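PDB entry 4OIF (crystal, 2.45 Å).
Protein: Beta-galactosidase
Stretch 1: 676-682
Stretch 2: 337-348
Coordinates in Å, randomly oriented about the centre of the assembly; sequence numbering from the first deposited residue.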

# COMPACT_ATOMS: atom_id res chain seq x y z
N LYS A 676 -18.43 -13.78 -34.46
CA LYS A 676 -17.96 -13.12 -33.24
C LYS A 676 -18.60 -11.73 -33.08
O LYS A 676 -18.62 -10.93 -34.02
CB LYS A 676 -16.43 -13.00 -33.25
CG LYS A 676 -15.84 -12.35 -32.01
CD LYS A 676 -14.58 -11.56 -32.31
CE LYS A 676 -13.50 -12.43 -32.90
NZ LYS A 676 -12.37 -11.63 -33.44
N TYR A 677 -19.15 -11.50 -31.90
CA TYR A 677 -19.69 -10.20 -31.48
C TYR A 677 -20.90 -9.76 -32.29
O TYR A 677 -21.37 -8.63 -32.15
CB TYR A 677 -18.61 -9.11 -31.56
CG TYR A 677 -17.46 -9.31 -30.60
CD1 TYR A 677 -17.59 -10.15 -29.49
CD2 TYR A 677 -16.26 -8.66 -30.78
CE1 TYR A 677 -16.54 -10.33 -28.61
CE2 TYR A 677 -15.21 -8.83 -29.91
CZ TYR A 677 -15.35 -9.66 -28.83
OH TYR A 677 -14.28 -9.81 -27.96
N GLU A 678 -21.43 -10.65 -33.11
CA GLU A 678 -22.56 -10.28 -33.94
C GLU A 678 -23.81 -10.15 -33.12
O GLU A 678 -24.06 -10.95 -32.21
CB GLU A 678 -22.79 -11.29 -35.06
CG GLU A 678 -23.88 -10.84 -36.01
CD GLU A 678 -24.12 -11.83 -37.10
OE1 GLU A 678 -23.34 -12.81 -37.18
OE2 GLU A 678 -25.08 -11.63 -37.87
N VAL A 679 -24.60 -9.13 -33.43
CA VAL A 679 -25.90 -8.97 -32.82
C VAL A 679 -26.95 -9.12 -33.89
O VAL A 679 -26.78 -8.73 -35.03
CB VAL A 679 -26.06 -7.59 -32.13
CG1 VAL A 679 -27.40 -7.51 -31.41
CG2 VAL A 679 -24.91 -7.32 -31.17
N ARG A 680 -28.06 -9.73 -33.52
CA ARG A 680 -29.20 -9.80 -34.37
C ARG A 680 -30.32 -9.05 -33.68
O ARG A 680 -30.62 -9.32 -32.52
CB ARG A 680 -29.58 -11.25 -34.62
CG ARG A 680 -29.82 -11.56 -36.05
CD ARG A 680 -28.55 -11.53 -36.89
NE ARG A 680 -28.88 -12.10 -38.19
CZ ARG A 680 -29.46 -11.41 -39.16
NH1 ARG A 680 -29.70 -10.12 -38.98
NH2 ARG A 680 -29.76 -11.99 -40.30
N VAL A 681 -30.91 -8.07 -34.34
CA VAL A 681 -32.04 -7.38 -33.74
C VAL A 681 -33.29 -7.76 -34.51
O VAL A 681 -33.38 -7.57 -35.72
CB VAL A 681 -31.87 -5.87 -33.74
CG1 VAL A 681 -33.05 -5.21 -33.06
CG2 VAL A 681 -30.60 -5.51 -32.99
N VAL A 682 -34.25 -8.29 -33.78
CA VAL A 682 -35.32 -9.04 -34.39
C VAL A 682 -36.68 -8.55 -33.88
O VAL A 682 -36.79 -8.05 -32.77
CB VAL A 682 -35.08 -10.54 -34.14
CG1 VAL A 682 -36.20 -11.20 -33.36
CG2 VAL A 682 -34.82 -11.24 -35.46
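Stretch 2 337-348: KRPGMHFLSSMQ

The most unusual feature of this contact is a methionine methyl set over the face of a tyrosine ring: Met341 CE sits 3.6 Å from the centroid of the Tyr677 ring, 23° off the ring normal, and approaches Tyr677 CZ to 3.3 Å. This is a CH-pi contact, in which a methyl group polarised by its neighbouring sulfur meets the electron-rich face of an aromatic ring. The fold of the methionine makes it possible. The CA-to-CB bond of Met341 points sideways, but with chi1 t and both chi2 and chi3 p the chain curls back, so that its end comes nearer to the tyrosine.

The example illustrates a general principle: segments remote in sequence, whose touching residues are here at least 332 positions apart, can be held together by side-chain packing without a single direct hydrogen bond between them. Stretch 2 begins as a loop, extended through Lys337, Arg338 and Pro339 and turning at Gly340, and becomes a helix at Met341 that continues beyond Gln348. Stretch 1 begins as a loop and becomes a strand from Val679 onward. Helix and strand run in broadly the same direction, their axes crossing at 36° with a closest approach of 9.4 Å, a spacing filled by side chains.

The backbones come closest where the helix starts. The CA atoms of Tyr677 and Gly340 are 5.7 Å apart, and Gly340 occupies the N-cap position. Its phi/psi of 91/-27 by itself calls for glycine, because a CB would be jammed against the carbonyl oxygen of Pro339; it would also lie only 3.4 Å from Tyr677 CB. Tyr677 likewise has a positive phi, 66°, so both chains adopt positive phi at their point of nearest approach. One water joins them here, donating to Gly340 O at 2.5 Å and to Tyr677 O at 2.7 Å. A second donates to Pro339 O at 2.9 Å and accepts a weak bond from Lys676 NZ at 3.3 Å.

Tyr677 is the centrepiece, with 120 Å² of its surface covered by stretch 2. While Met341 takes one face, the ring edge meets the loop: Tyr677 CD2 lies 3.5 Å from Pro339 O, and Tyr677 CE2 lies 4.1 Å from Arg338 CB. The first helical turn supplies a further neighbour, Leu344 CD2, 3.6 Å from Tyr677 CD1.

Beyond the tyrosine, side chains alternate through the last loop residue and into the strand. Val679 and Val681 point toward the helix, whereas Glu678 and Arg680 point away and form a long salt bridge, Glu678 OE2 to Arg680 NE at 3.8 Å, governed by charge alone. The helix answers with residues spaced at three and four: Val679 CG2 packs on Leu344 CD1 at 3.6 Å, Val679 CG1 on Met347 CB at 3.9 Å, and Val679 CB meets the edge of the Phe343 ring at CE2, 4.4 Å away. Farther along, Val681 CG2 reaches Met347 SD at 4.1 Å. Altogether, 409 Å² is buried between the two stretches.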

# COMPACT_ATOMS: atom_id res chain seq x y z
N LYS A 337 -11.79 -1.22 -27.39
CA LYS A 337 -12.74 -2.19 -27.91
C LYS A 337 -12.24 -2.80 -29.22
O LYS A 337 -11.77 -2.09 -30.12
CB LYS A 337 -14.10 -1.54 -28.14
CG LYS A 337 -14.85 -1.20 -26.87
CD LYS A 337 -16.06 -0.34 -27.17
CE LYS A 337 -17.05 -0.35 -26.01
NZ LYS A 337 -18.11 0.68 -26.17
N ARG A 338 -12.33 -4.12 -29.32
CA ARG A 338 -12.05 -4.83 -30.57
C ARG A 338 -13.15 -4.54 -31.57
O ARG A 338 -14.26 -4.23 -31.17
CB ARG A 338 -11.93 -6.33 -30.33
CG ARG A 338 -10.51 -6.79 -30.14
CD ARG A 338 -9.86 -6.10 -28.96
NE ARG A 338 -8.44 -6.43 -28.89
CZ ARG A 338 -7.46 -5.54 -28.84
NH1 ARG A 338 -7.73 -4.24 -28.81
NH2 ARG A 338 -6.21 -5.96 -28.80
N PRO A 339 -12.84 -4.63 -32.88
CA PRO A 339 -13.86 -4.46 -33.92
C PRO A 339 -15.12 -5.24 -33.58
O PRO A 339 -15.01 -6.39 -33.15
CB PRO A 339 -13.19 -5.03 -35.17
CG PRO A 339 -11.72 -4.80 -34.93
CD PRO A 339 -11.51 -4.94 -33.45
N GLY A 340 -16.29 -4.62 -33.71
CA GLY A 340 -17.55 -5.28 -33.42
C GLY A 340 -18.04 -5.13 -31.99
O GLY A 340 -19.25 -5.18 -31.73
N MET A 341 -17.11 -4.93 -31.05
CA MET A 341 -17.47 -4.89 -29.65
C MET A 341 -18.26 -3.63 -29.31
O MET A 341 -19.14 -3.64 -28.43
CB MET A 341 -16.22 -5.00 -28.78
CG MET A 341 -16.47 -4.76 -27.30
SD MET A 341 -17.67 -5.90 -26.58
CE MET A 341 -16.82 -7.44 -26.81
N HIS A 342 -17.95 -2.53 -29.99
CA HIS A 342 -18.67 -1.30 -29.73
C HIS A 342 -20.12 -1.44 -30.16
O HIS A 342 -21.05 -1.12 -29.40
CB HIS A 342 -18.03 -0.10 -30.42
CG HIS A 342 -18.77 1.17 -30.16
ND1 HIS A 342 -19.04 1.61 -28.88
CD2 HIS A 342 -19.36 2.06 -30.99
CE1 HIS A 342 -19.73 2.74 -28.94
NE2 HIS A 342 -19.94 3.02 -30.21
N PHE A 343 -20.31 -1.94 -31.37
CA PHE A 343 -21.66 -2.19 -31.87
C PHE A 343 -22.45 -3.09 -30.89
O PHE A 343 -23.59 -2.78 -30.48
CB PHE A 343 -21.62 -2.82 -33.28
CG PHE A 343 -22.95 -2.84 -33.95
CD1 PHE A 343 -23.38 -1.76 -34.68
CD2 PHE A 343 -23.81 -3.91 -33.77
CE1 PHE A 343 -24.64 -1.75 -35.26
CE2 PHE A 343 -25.06 -3.91 -34.35
CZ PHE A 343 -25.47 -2.83 -35.09
N LEU A 344 -21.81 -4.19 -30.50
CA LEU A 344 -22.39 -5.18 -29.60
C LEU A 344 -22.83 -4.57 -28.28
O LEU A 344 -23.99 -4.75 -27.86
CB LEU A 344 -21.37 -6.30 -29.36
CG LEU A 344 -21.55 -7.29 -28.21
CD1 LEU A 344 -22.88 -8.05 -28.28
CD2 LEU A 344 -20.37 -8.26 -28.15
N SER A 345 -21.91 -3.85 -27.63
CA SER A 345 -22.19 -3.23 -26.34
C SER A 345 -23.31 -2.17 -26.44
O SER A 345 -24.16 -2.05 -25.54
CB SER A 345 -20.92 -2.61 -25.75
OG SER A 345 -20.43 -1.51 -26.49
N SER A 346 -23.33 -1.41 -27.54
CA SER A 346 -24.39 -0.43 -27.71
C SER A 346 -25.76 -1.12 -27.82
O SER A 346 -26.76 -0.69 -27.19
CB SER A 346 -24.12 0.42 -28.94
OG SER A 346 -22.82 0.97 -28.88
N MET A 347 -25.79 -2.20 -28.60
CA MET A 347 -27.03 -2.95 -28.72
C MET A 347 -27.46 -3.52 -27.37
O MET A 347 -28.65 -3.54 -27.06
CB MET A 347 -26.89 -4.07 -29.75
CG MET A 347 -26.65 -3.55 -31.16
SD MET A 347 -28.01 -2.54 -31.76
CE MET A 347 -27.14 -1.04 -32.19
N GLN A 348 -26.49 -3.97 -26.57
CA GLN A 348 -26.81 -4.49 -25.24
C GLN A 348 -27.44 -3.40 -24.39
O GLN A 348 -28.39 -3.66 -23.62
CB GLN A 348 -25.58 -5.04 -24.53
CG GLN A 348 -25.95 -5.69 -23.21
CD GLN A 348 -24.76 -6.01 -22.32
OE1 GLN A 348 -23.70 -5.37 -22.42
NE2 GLN A 348 -24.93 -6.99 -21.44
O HOH W 1 -12.86 -8.33 -33.48
O HOH W 2 -20.90 -6.23 -33.24